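Local structure of malonate decarboxylase subunit alpha (6MPR) at residues A[366-371]-A[432-437]; A[374-379]-A[468-473]; A[443-448]-A[502-507]. The protein probably serves as the transferase subunit of malonate decarboxylase, exchanging malonate for the acetyl group carried by the acyl carrier protein. All coordinates share one frame; numbering follows the deposited sequence. Where two conformers were deposited one is given.

Followed from the N terminus, the chain leaves strand 363-366 through 366-371 and turns back at once through 374-379, so that strands 370-371 and 377-378 form a small antiparallel pair. Contact 1 closes a loop of 60 residues when 432-437 returns beside 366-371. Contact 2 starts within that loop and closes after it, at 468-473, and therefore crosses contact 1. Contact 3 opens at 443-448, once contact 1 is complete, and ends at 502-507, crossing contact 2. The first joins two strands of the mixed sheet, the second fixes the hairpin on the loop before strand 474-477, and the third brings helix 505-508 against the segment after strand 429-433.

Contact 1 (A[366-371]-A[432-437]); sequences GATLQV and QMVETF
The carbonyl oxygen of Gly366 receives the backbone N-H of Met433 in a nearly straight bond, 2.8 Å from O to N with 176° at the hydrogen. A weaker CA-H contact from Gln432 reaches the same oxygen, its CA standing 3.5 Å from Gly366 O. Gly366 is also backbone-bonded to Val431, and its parallel bridge with Gln432 links strands 363-366 and 429-433 side by side. These are neighbours in a mixed sheet whose six parallel strands run in the 3-2-1-4-5-6 order of a Rossmann-like fold. Beyond the bridge the Gln432 side chain bends at chi2 (-75°), which turns CD back toward the partner segment. The Gln432 and Thr368 side chains cross at about a right angle, with NE2 of Gln432 3.2 Å from the methyl CG2 of Thr368 and OE1 3.7 Å from its CB. Ser377 of the adjoining hairpin packs on both side chains. At the neighbouring position Ala367 CB lies 3.3 Å from Met433 O. The Met433 side chain, with CG anti to the backbone N (chi1 173°), leads away from 366-371 to pack on helices 244-261 and 272-287.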
ATOM      1  N   GLY A 366     -15.305  12.101  -2.435  1.00 13.26           N
ATOM      2  CA  GLY A 366     -16.260  11.232  -3.084  1.00 12.11           C
ATOM      3  C   GLY A 366     -17.589  11.310  -2.368  1.00 20.28           C
ATOM      4  O   GLY A 366     -17.784  12.129  -1.470  1.00 12.91           O
ATOM      5  N   ALA A 367     -18.502  10.436  -2.767  1.00 15.39           N
ATOM      6  CA  ALA A 367     -19.845  10.482  -2.217  1.00 14.01           C
ATOM      7  C   ALA A 367     -20.203   9.144  -1.589  1.00 17.20           C
ATOM      8  O   ALA A 367     -19.428   8.190  -1.593  1.00 18.59           O
ATOM      9  CB  ALA A 367     -20.870  10.863  -3.280  1.00 16.38           C
ATOM     10  N   THR A 368     -21.419   9.085  -1.063  1.00 23.89           N
ATOM     11  CA  THR A 368     -21.898   7.924  -0.331  1.00 22.20           C
ATOM     12  C   THR A 368     -23.416   7.968  -0.334  1.00 19.40           C
ATOM     13  O   THR A 368     -24.017   8.992  -0.673  1.00 26.35           O
ATOM     14  CB  THR A 368     -21.357   7.930   1.086  1.00 29.93           C
ATOM     15  OG1 THR A 368     -21.836   6.784   1.780  1.00 25.98           O
ATOM     16  CG2 THR A 368     -21.840   9.155   1.804  1.00 31.23           C
ATOM     17  N   LEU A 369     -24.048   6.844   0.025  1.00 12.19           N
ATOM     18  CA  LEU A 369     -25.506   6.897   0.060  1.00 12.53           C
ATOM     19  C   LEU A 369     -26.040   7.312   1.418  1.00 12.78           C
ATOM     20  O   LEU A 369     -27.074   7.983   1.485  1.00 15.96           O
ATOM     21  CB  LEU A 369     -26.131   5.550  -0.334  1.00 16.90           C
ATOM     22  CG  LEU A 369     -25.917   5.109  -1.778  1.00 26.27           C
ATOM     23  CD1 LEU A 369     -26.661   3.801  -2.037  1.00 23.49           C
ATOM     24  CD2 LEU A 369     -26.353   6.204  -2.745  1.00 23.82           C
ATOM     25  N   GLN A 370     -25.378   6.901   2.508  1.00 15.49           N
ATOM     26  CA  GLN A 370     -25.855   7.185   3.857  1.00 16.99           C
ATOM     27  C   GLN A 370     -24.726   7.715   4.732  1.00 12.21           C
ATOM     28  O   GLN A 370     -23.580   7.286   4.610  1.00 11.69           O
ATOM     29  CB  GLN A 370     -26.453   5.941   4.509  1.00 16.85           C
ATOM     30  CG  GLN A 370     -27.817   5.543   3.958  1.00 18.29           C
ATOM     31  CD  GLN A 370     -28.509   4.529   4.850  1.00 13.67           C
ATOM     32  OE1 GLN A 370     -27.851   3.813   5.609  1.00 14.86           O
ATOM     33  NE2 GLN A 370     -29.837   4.497   4.800  1.00 14.30           N
ATOM     34  N   VAL A 371     -25.070   8.663   5.597  1.00 17.88           N
ATOM     35  CA  VAL A 371     -24.153   9.289   6.546  1.00 15.56           C
ATOM     36  C   VAL A 371     -24.936   9.458   7.839  1.00 15.42           C
ATOM     37  O   VAL A 371     -26.058   9.970   7.811  1.00 15.70           O
ATOM     38  CB  VAL A 371     -23.640  10.653   6.041  1.00 17.70           C
ATOM     39  CG1 VAL A 371     -22.701  11.319   7.056  1.00 12.58           C
ATOM     40  CG2 VAL A 371     -22.938  10.496   4.699  1.00 16.89           C
ATOM     41  N   GLN A 432     -16.351  14.055   2.199  1.00 10.31           N
ATOM     42  CA  GLN A 432     -17.624  13.477   1.770  1.00 12.96           C
ATOM     43  C   GLN A 432     -18.457  14.579   1.123  1.00 17.57           C
ATOM     44  O   GLN A 432     -18.921  15.499   1.809  1.00 14.99           O
ATOM     45  CB  GLN A 432     -18.382  12.849   2.937  1.00 19.74           C
ATOM     46  CG  GLN A 432     -17.949  11.445   3.255  1.00 25.64           C
ATOM     47  CD  GLN A 432     -18.459  10.427   2.242  1.00 40.99           C
ATOM     48  OE1 GLN A 432     -18.148   9.245   2.332  1.00 49.38           O
ATOM     49  NE2 GLN A 432     -19.236  10.884   1.269  1.00 45.29           N
ATOM     50  N   MET A 433     -18.656  14.475  -0.193  1.00 12.85           N
ATOM     51  CA  MET A 433     -19.352  15.483  -0.993  1.00 11.34           C
ATOM     52  C   MET A 433     -20.650  14.843  -1.465  1.00 18.23           C
ATOM     53  O   MET A 433     -20.647  14.017  -2.384  1.00 16.37           O
ATOM     54  CB  MET A 433     -18.485  15.939  -2.168  1.00 12.58           C
ATOM     55  CG  MET A 433     -19.174  16.860  -3.142  1.00 14.82           C
ATOM     56  SD  MET A 433     -18.002  17.265  -4.468  1.00 23.67           S
ATOM     57  CE  MET A 433     -18.792  18.677  -5.167  1.00 24.53           C
ATOM     58  N   VAL A 434     -21.761  15.226  -0.837  1.00 13.48           N
ATOM     59  CA  VAL A 434     -23.006  14.481  -0.935  0.53 16.84           C
ATOM     60  C   VAL A 434     -24.175  15.467  -0.871  1.00 17.84           C
ATOM     61  O   VAL A 434     -24.146  16.415  -0.078  1.00 14.88           O
ATOM     62  CB  VAL A 434     -22.985  13.424   0.203  0.53 16.39           C
ATOM     63  CG1 VAL A 434     -23.867  13.797   1.361  0.53 17.24           C
ATOM     64  CG2 VAL A 434     -23.199  11.994  -0.344  0.53 21.32           C
ATOM     65  N   GLU A 435     -25.193  15.262  -1.709  1.00 17.07           N
ATOM     66  CA  GLU A 435     -26.408  16.047  -1.555  1.00 18.81           C
ATOM     67  C   GLU A 435     -27.218  15.504  -0.377  1.00 18.98           C
ATOM     68  O   GLU A 435     -27.060  14.354   0.044  1.00 16.60           O
ATOM     69  CB  GLU A 435     -27.260  16.041  -2.832  1.00 22.95           C
ATOM     70  CG  GLU A 435     -26.547  16.567  -4.074  1.00 21.39           C
ATOM     71  CD  GLU A 435     -27.291  16.256  -5.362  1.00 33.66           C
ATOM     72  OE1 GLU A 435     -28.458  16.685  -5.502  1.00 35.09           O
ATOM     73  OE2 GLU A 435     -26.704  15.569  -6.227  1.00 38.00           O
ATOM     74  N   THR A 436     -28.072  16.361   0.181  1.00 18.69           N
ATOM     75  CA  THR A 436     -28.768  15.966   1.404  1.00 22.61           C
ATOM     76  C   THR A 436     -29.804  14.877   1.150  1.00 15.65           C
ATOM     77  O   THR A 436     -30.104  14.090   2.055  1.00 18.27           O
ATOM     78  CB  THR A 436     -29.397  17.189   2.077  1.00 17.03           C
ATOM     79  OG1 THR A 436     -30.313  17.846   1.183  1.00 17.43           O
ATOM     80  CG2 THR A 436     -28.287  18.151   2.490  1.00 16.27           C
ATOM     81  N   PHE A 437     -30.329  14.782  -0.066  1.00 19.36           N
ATOM     82  CA  PHE A 437     -31.204  13.681  -0.440  1.00 20.68           C
ATOM     83  C   PHE A 437     -30.665  12.997  -1.682  1.00 26.61           C
ATOM     84  O   PHE A 437     -30.108  13.648  -2.571  1.00 23.87           O
ATOM     85  CB  PHE A 437     -32.645  14.143  -0.681  1.00 17.48           C
ATOM     86  CG  PHE A 437     -33.387  14.449   0.580  1.00 20.57           C
ATOM     87  CD1 PHE A 437     -33.182  15.654   1.242  1.00 19.89           C
ATOM     88  CD2 PHE A 437     -34.276  13.531   1.114  1.00 19.88           C
ATOM     89  CE1 PHE A 437     -33.863  15.938   2.403  1.00 21.44           C
ATOM     90  CE2 PHE A 437     -34.956  13.806   2.279  1.00 25.37           C
ATOM     91  CZ  PHE A 437     -34.754  15.005   2.926  1.00 24.83           C
TER

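Contact 2 (A[374-379]-A[468-473]); sequences MGHSST and YGDDVT
Gly375 and Gly469 bring the two backbones to 3.9 Å between their CA atoms, with no side chain on either residue to hold the chains apart. Gly469 CA points a hydrogen at the carbonyl of the residue before Gly375, lying 3.4 Å from Met374 O. Beside this close approach, His376 ND1 accepts the backbone N-H of Gly469 over 2.9 Å, at 168°, the donor lying somewhat tilted from the imidazole plane. Gly469 opens a 3-10 segment, and the histidine takes up an N-H of its first turn; Asp471 N bonds back to Tyr468 O, just ahead of the segment, at 2.9 Å. His376 CG is anti to the carbonyl carbon (chi1 -60°), and the end of the ring comes closer to 468-473 than its CB direction alone would suggest. The two faces of the imidazole meet different groups. Met374 CB stands 3.8 Å above the plane of the His376 ring, toward its rim, while on the other side Tyr468 turns its edge to the ring in an offset edge-to-face pair, planes at 78°, with Tyr468 CD2 3.9 Å from His376 ND1. The second subunit packs against this site: its Leu423 meets His376 and Tyr468, its Arg425 makes a cation-pi contact with Tyr468, and its Arg399 and Arg425 form salt bridges with Asp470 and Asp471. The arrangement is thus a close backbone contact at paired glycines between the turn of a beta-hairpin and a 3-10 segment, at the subunit interface.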
ATOM      1  N   MET A 374     -22.602  10.930  13.393  1.00 18.84           N
ATOM      2  CA  MET A 374     -21.176  10.947  13.679  1.00 17.33           C
ATOM      3  C   MET A 374     -20.334  11.070  12.414  1.00 19.76           C
ATOM      4  O   MET A 374     -19.104  11.157  12.506  1.00 14.95           O
ATOM      5  CB  MET A 374     -20.772   9.675  14.437  1.00 22.61           C
ATOM      6  CG  MET A 374     -21.270   9.616  15.876  1.00 34.41           C
ATOM      7  SD  MET A 374     -20.402  10.837  16.874  1.00 48.00           S
ATOM      8  CE  MET A 374     -18.727  10.194  16.823  1.00 45.89           C
ATOM      9  N   GLY A 375     -20.962  11.072  11.239  1.00 14.33           N
ATOM     10  CA  GLY A 375     -20.229  11.076   9.994  1.00 12.63           C
ATOM     11  C   GLY A 375     -19.891   9.709   9.437  1.00 12.07           C
ATOM     12  O   GLY A 375     -19.247   9.641   8.388  1.00 11.51           O
ATOM     13  N   HIS A 376     -20.286   8.615  10.103  1.00 13.30           N
ATOM     14  CA  HIS A 376     -20.042   7.292   9.526  1.00 11.81           C
ATOM     15  C   HIS A 376     -20.800   7.172   8.214  1.00 11.66           C
ATOM     16  O   HIS A 376     -21.969   7.544   8.124  1.00 12.01           O
ATOM     17  CB  HIS A 376     -20.470   6.184  10.484  1.00 12.20           C
ATOM     18  CG  HIS A 376     -19.755   6.199  11.802  1.00 19.28           C
ATOM     19  ND1 HIS A 376     -18.401   6.418  11.917  1.00 14.69           N
ATOM     20  CD2 HIS A 376     -20.212   6.000  13.062  1.00 17.79           C
ATOM     21  CE1 HIS A 376     -18.052   6.364  13.192  1.00 13.97           C
ATOM     22  NE2 HIS A 376     -19.136   6.111  13.909  1.00 17.89           N
ATOM     23  N   SER A 377     -20.137   6.639   7.202  1.00 11.20           N
ATOM     24  CA  SER A 377     -20.640   6.681   5.837  0.53 14.36           C
ATOM     25  C   SER A 377     -20.651   5.280   5.239  1.00 14.82           C
ATOM     26  O   SER A 377     -19.701   4.515   5.404  1.00 15.02           O
ATOM     27  CB  SER A 377     -19.788   7.617   4.969  0.53 16.10           C
ATOM     28  OG  SER A 377     -19.824   8.956   5.451  0.53 17.59           O
ATOM     29  N   SER A 378     -21.742   4.938   4.551  1.00 13.34           N
ATOM     30  CA  SER A 378     -21.799   3.645   3.888  1.00 10.74           C
ATOM     31  C   SER A 378     -22.749   3.720   2.700  1.00 15.86           C
ATOM     32  O   SER A 378     -23.651   4.565   2.651  1.00 12.56           O
ATOM     33  CB  SER A 378     -22.245   2.544   4.858  1.00 15.69           C
ATOM     34  OG  SER A 378     -22.358   1.309   4.184  1.00 17.00           O
ATOM     35  N   THR A 379     -22.519   2.842   1.727  1.00 18.07           N
ATOM     36  CA  THR A 379     -23.460   2.652   0.630  1.00 14.54           C
ATOM     37  C   THR A 379     -24.234   1.343   0.753  1.00 16.55           C
ATOM     38  O   THR A 379     -25.093   1.068  -0.090  1.00 18.24           O
ATOM     39  CB  THR A 379     -22.748   2.705  -0.726  1.00 24.94           C
ATOM     40  OG1 THR A 379     -21.729   1.699  -0.767  1.00 21.35           O
ATOM     41  CG2 THR A 379     -22.133   4.094  -0.966  1.00 17.81           C
ATOM     42  N   TYR A 468     -15.202   5.901   7.962  1.00 12.11           N
ATOM     43  CA  TYR A 468     -15.555   6.189   9.344  1.00 14.20           C
ATOM     44  C   TYR A 468     -15.585   7.688   9.600  1.00 12.93           C
ATOM     45  O   TYR A 468     -14.810   8.462   9.031  1.00 14.91           O
ATOM     46  CB  TYR A 468     -14.596   5.505  10.326  1.00 13.29           C
ATOM     47  CG  TYR A 468     -14.928   4.027  10.471  1.00 13.56           C
ATOM     48  CD1 TYR A 468     -14.406   3.091   9.590  1.00 15.61           C
ATOM     49  CD2 TYR A 468     -15.786   3.587  11.466  1.00 14.40           C
ATOM     50  CE1 TYR A 468     -14.720   1.748   9.694  1.00 18.03           C
ATOM     51  CE2 TYR A 468     -16.096   2.238  11.591  1.00 14.74           C
ATOM     52  CZ  TYR A 468     -15.557   1.325  10.692  1.00 16.55           C
ATOM     53  OH  TYR A 468     -15.845  -0.015  10.769  1.00 16.58           O
ATOM     54  N   GLY A 469     -16.506   8.091  10.475  1.00 13.58           N
ATOM     55  CA  GLY A 469     -16.705   9.510  10.725  1.00 13.74           C
ATOM     56  C   GLY A 469     -15.445  10.213  11.186  1.00 14.32           C
ATOM     57  O   GLY A 469     -15.206  11.370  10.835  1.00 13.58           O
ATOM     58  N   ASP A 470     -14.621   9.525  11.976  1.00 14.16           N
ATOM     59  CA  ASP A 470     -13.401  10.148  12.470  1.00 14.34           C
ATOM     60  C   ASP A 470     -12.347  10.340  11.382  1.00 13.59           C
ATOM     61  O   ASP A 470     -11.373  11.061  11.623  1.00 17.34           O
ATOM     62  CB  ASP A 470     -12.839   9.323  13.631  1.00 15.08           C
ATOM     63  CG  ASP A 470     -13.003   7.812  13.417  1.00 33.50           C
ATOM     64  OD1 ASP A 470     -14.152   7.292  13.448  1.00 27.99           O
ATOM     65  OD2 ASP A 470     -11.973   7.140  13.200  1.00 32.41           O
ATOM     66  N   ASP A 471     -12.519   9.736  10.200  1.00 13.29           N
ATOM     67  CA  ASP A 471     -11.618   9.960   9.069  1.00 12.47           C
ATOM     68  C   ASP A 471     -12.057  11.094   8.163  1.00 14.94           C
ATOM     69  O   ASP A 471     -11.289  11.499   7.279  1.00 13.05           O
ATOM     70  CB  ASP A 471     -11.482   8.677   8.242  1.00 16.13           C
ATOM     71  CG  ASP A 471     -10.523   7.706   8.867  1.00 18.89           C
ATOM     72  OD1 ASP A 471      -9.412   8.142   9.248  1.00 12.34           O
ATOM     73  OD2 ASP A 471     -10.884   6.525   9.021  1.00 14.09           O
ATOM     74  N   VAL A 472     -13.261  11.621   8.353  1.00 16.58           N
ATOM     75  CA  VAL A 472     -13.763  12.693   7.502  1.00 14.39           C
ATOM     76  C   VAL A 472     -13.227  14.019   8.022  1.00 17.87           C
ATOM     77  O   VAL A 472     -13.469  14.382   9.178  1.00 16.03           O
ATOM     78  CB  VAL A 472     -15.299  12.699   7.464  1.00 17.92           C
ATOM     79  CG1 VAL A 472     -15.801  13.873   6.590  1.00 14.74           C
ATOM     80  CG2 VAL A 472     -15.840  11.351   6.984  1.00 15.05           C
ATOM     81  N   THR A 473     -12.500  14.744   7.172  1.00 11.95           N
ATOM     82  CA  THR A 473     -12.074  16.098   7.518  1.00 13.86           C
ATOM     83  C   THR A 473     -13.055  17.164   7.036  1.00 12.42           C
ATOM     84  O   THR A 473     -13.152  18.235   7.654  1.00 13.79           O
ATOM     85  CB  THR A 473     -10.681  16.389   6.943  1.00 12.88           C
ATOM     86  OG1 THR A 473     -10.697  16.252   5.511  1.00 13.00           O
ATOM     87  CG2 THR A 473      -9.647  15.443   7.536  1.00 16.13           C
TER

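Contact 3 (A[443-448]-A[502-507])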
ATOM      1  N   PRO A 443     -33.284  10.239   2.190  1.00 18.48           N
ATOM      2  CA  PRO A 443     -32.298  11.122   2.823  1.00 16.14           C
ATOM      3  C   PRO A 443     -30.916  10.498   2.859  1.00 18.02           C
ATOM      4  O   PRO A 443     -30.757   9.293   3.068  1.00 19.37           O
ATOM      5  CB  PRO A 443     -32.860  11.324   4.237  1.00 16.72           C
ATOM      6  CG  PRO A 443     -33.800  10.204   4.444  1.00 21.59           C
ATOM      7  CD  PRO A 443     -34.374   9.879   3.109  1.00 22.75           C
ATOM      8  N   THR A 444     -29.902  11.338   2.641  1.00 14.87           N
ATOM      9  CA  THR A 444     -28.533  10.890   2.835  1.00 14.11           C
ATOM     10  C   THR A 444     -28.199  10.796   4.312  1.00 15.34           C
ATOM     11  O   THR A 444     -27.572   9.826   4.764  1.00 17.17           O
ATOM     12  CB  THR A 444     -27.563  11.845   2.152  1.00 13.78           C
ATOM     13  OG1 THR A 444     -27.882  11.915   0.758  1.00 16.91           O
ATOM     14  CG2 THR A 444     -26.147  11.361   2.348  1.00 18.74           C
ATOM     15  N   PHE A 445     -28.631  11.779   5.077  1.00 14.75           N
ATOM     16  CA  PHE A 445     -28.324  11.845   6.494  1.00 18.30           C
ATOM     17  C   PHE A 445     -29.416  11.119   7.268  1.00 15.85           C
ATOM     18  O   PHE A 445     -30.603  11.452   7.144  1.00 17.72           O
ATOM     19  CB  PHE A 445     -28.161  13.307   6.913  1.00 15.35           C
ATOM     20  CG  PHE A 445     -26.978  13.957   6.268  1.00 16.93           C
ATOM     21  CD1 PHE A 445     -25.701  13.751   6.775  1.00 17.12           C
ATOM     22  CD2 PHE A 445     -27.124  14.705   5.107  1.00 18.09           C
ATOM     23  CE1 PHE A 445     -24.595  14.313   6.170  1.00 16.78           C
ATOM     24  CE2 PHE A 445     -26.019  15.265   4.488  1.00 18.50           C
ATOM     25  CZ  PHE A 445     -24.752  15.075   5.025  1.00 17.13           C
ATOM     26  N   VAL A 446     -29.010  10.102   8.029  1.00 15.30           N
ATOM     27  CA  VAL A 446     -29.916   9.212   8.748  1.00 17.70           C
ATOM     28  C   VAL A 446     -29.443   9.065  10.186  1.00 19.83           C
ATOM     29  O   VAL A 446     -28.245   9.127  10.472  1.00 16.59           O
ATOM     30  CB  VAL A 446     -30.002   7.817   8.096  1.00 19.99           C
ATOM     31  CG1 VAL A 446     -30.608   7.907   6.704  1.00 22.72           C
ATOM     32  CG2 VAL A 446     -28.616   7.168   8.061  1.00 19.84           C
ATOM     33  N   ASP A 447     -30.399   8.840  11.094  1.00 19.37           N
ATOM     34  CA  ASP A 447     -30.043   8.570  12.483  1.00 20.53           C
ATOM     35  C   ASP A 447     -29.294   7.250  12.631  1.00 18.81           C
ATOM     36  O   ASP A 447     -28.418   7.127  13.498  1.00 21.70           O
ATOM     37  CB  ASP A 447     -31.299   8.554  13.356  1.00 22.61           C
ATOM     38  CG  ASP A 447     -31.932   9.927  13.506  1.00 33.06           C
ATOM     39  OD1 ASP A 447     -31.195  10.936  13.482  1.00 32.65           O
ATOM     40  OD2 ASP A 447     -33.172   9.993  13.660  1.00 35.42           O
ATOM     41  N   ARG A 448     -29.617   6.258  11.807  1.00 17.89           N
ATOM     42  CA  ARG A 448     -29.027   4.930  11.919  1.00 16.05           C
ATOM     43  C   ARG A 448     -28.718   4.395  10.529  1.00 16.52           C
ATOM     44  O   ARG A 448     -29.611   4.320   9.679  1.00 17.37           O
ATOM     45  CB  ARG A 448     -29.986   3.976  12.650  1.00 17.58           C
ATOM     46  CG  ARG A 448     -29.545   2.526  12.739  1.00 20.97           C
ATOM     47  CD  ARG A 448     -30.704   1.657  13.220  1.00 24.99           C
ATOM     48  NE  ARG A 448     -30.337   0.244  13.363  1.00 24.19           N
ATOM     49  CZ  ARG A 448     -29.788  -0.265  14.460  1.00 29.03           C
ATOM     50  NH1 ARG A 448     -29.544   0.525  15.504  1.00 25.93           N
ATOM     51  NH2 ARG A 448     -29.479  -1.556  14.518  1.00 26.43           N
ATOM     52  N   GLY A 502     -29.573  20.109   5.579  1.00 22.20           N
ATOM     53  CA  GLY A 502     -30.837  20.419   4.926  1.00 21.51           C
ATOM     54  C   GLY A 502     -32.043  20.037   5.771  1.00 20.55           C
ATOM     55  O   GLY A 502     -32.064  20.241   6.988  1.00 22.08           O
ATOM     56  N   VAL A 503     -33.071  19.490   5.125  1.00 26.66           N
ATOM     57  CA  VAL A 503     -34.302  19.131   5.830  1.00 25.36           C
ATOM     58  C   VAL A 503     -34.407  17.619   6.052  1.00 23.68           C
ATOM     59  O   VAL A 503     -35.507  17.106   6.276  1.00 27.18           O
ATOM     60  CB  VAL A 503     -35.557  19.684   5.131  1.00 20.40           C
ATOM     61  CG1 VAL A 503     -35.523  21.207   5.089  1.00 24.12           C
ATOM     62  CG2 VAL A 503     -35.704  19.116   3.727  1.00 30.02           C
ATOM     63  N   THR A 504     -33.283  16.897   6.009  1.00 20.82           N
ATOM     64  CA  THR A 504     -33.246  15.551   6.578  1.00 18.97           C
ATOM     65  C   THR A 504     -33.560  15.620   8.074  1.00 22.92           C
ATOM     66  O   THR A 504     -33.659  16.698   8.659  1.00 24.72           O
ATOM     67  CB  THR A 504     -31.872  14.910   6.387  1.00 20.01           C
ATOM     68  OG1 THR A 504     -30.895  15.653   7.129  1.00 21.36           O
ATOM     69  CG2 THR A 504     -31.478  14.886   4.921  1.00 17.85           C
ATOM     70  N   SER A 505     -33.709  14.447   8.705  1.00 21.28           N
ATOM     71  CA  SER A 505     -34.031  14.443  10.131  1.00 30.09           C
ATOM     72  C   SER A 505     -32.935  15.133  10.936  1.00 29.27           C
ATOM     73  O   SER A 505     -33.223  15.925  11.843  1.00 28.03           O
ATOM     74  CB  SER A 505     -34.266  13.010  10.626  1.00 33.92           C
ATOM     75  OG  SER A 505     -33.090  12.227  10.530  1.00 42.12           O
ATOM     76  N   ILE A 506     -31.675  14.885  10.582  1.00 30.27           N
ATOM     77  CA  ILE A 506     -30.561  15.555  11.243  1.00 31.51           C
ATOM     78  C   ILE A 506     -30.582  17.058  10.959  1.00 29.51           C
ATOM     79  O   ILE A 506     -30.408  17.875  11.869  1.00 25.35           O
ATOM     80  CB  ILE A 506     -29.241  14.890  10.816  1.00 29.09           C
ATOM     81  CG1 ILE A 506     -29.233  13.428  11.286  1.00 35.84           C
ATOM     82  CG2 ILE A 506     -28.038  15.647  11.369  1.00 33.31           C
ATOM     83  CD1 ILE A 506     -28.029  12.614  10.823  1.00 23.55           C
ATOM     84  N   GLY A 507     -30.842  17.450   9.712  1.00 25.74           N
ATOM     85  CA  GLY A 507     -30.866  18.869   9.381  1.00 21.69           C
ATOM     86  C   GLY A 507     -31.972  19.643  10.085  1.00 23.12           C
ATOM     87  O   GLY A 507     -31.782  20.797  10.479  1.00 21.65           O
TER
HETATM   88  O   HOH W   1     -33.143  11.299   7.659  1.00 34.92           O
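The start of a short, weakly bonded helix at about 505-508, capped by Thr504, packs against the irregular segment 443-448, which follows strand 429-433. Thr504 fills the N-cap position: its OG1 accepts from Gly507 N at 3.1 Å and 161°, and it is also hydrogen-bonded to Ala501 O. The same side chain meets the partner segment with both of its branches. OG1 of Thr504 lies 3.6 Å from Phe445 CB, whereas the methyl CG2 of Thr504 touches Pro443 CB at 3.9 Å. Phe445 faces the helix with CB, but its CG is anti to the carbonyl carbon (chi1 -66°), and the ring beyond leads away from 502-507 to pack on Leu475 and Thr477 of strand 474-477 and Ile497 of helix 490-499. Ile506 also reaches 443-448, its CD1 3.5 Å from Val446 O and 4.0 Å from Phe445 CB. The Ile506 and Asp447 side chains slide past each other in opposite directions, with Asp447 OD1 3.9 Å from Ile506 CG1. Polar linkage between the segments passes through a water. It donates to Phe445 O at 2.6 Å and is hydrogen-bonded to Ser505 OG at 3.0 Å. On its far side, segment 443-448 is backbone-bonded to Val371 through Thr444 and Val446. The contact therefore combines apolar touches of methyl and methylene groups with one bridging water, and the capping oxygen of Thr504 serves both the helix end and the packing. The carboxylate of Asp447 lies close to the start of the helix, but any stabilisation of its charge by so short and weakly bonded a helix, at an exposed position, is probably slight.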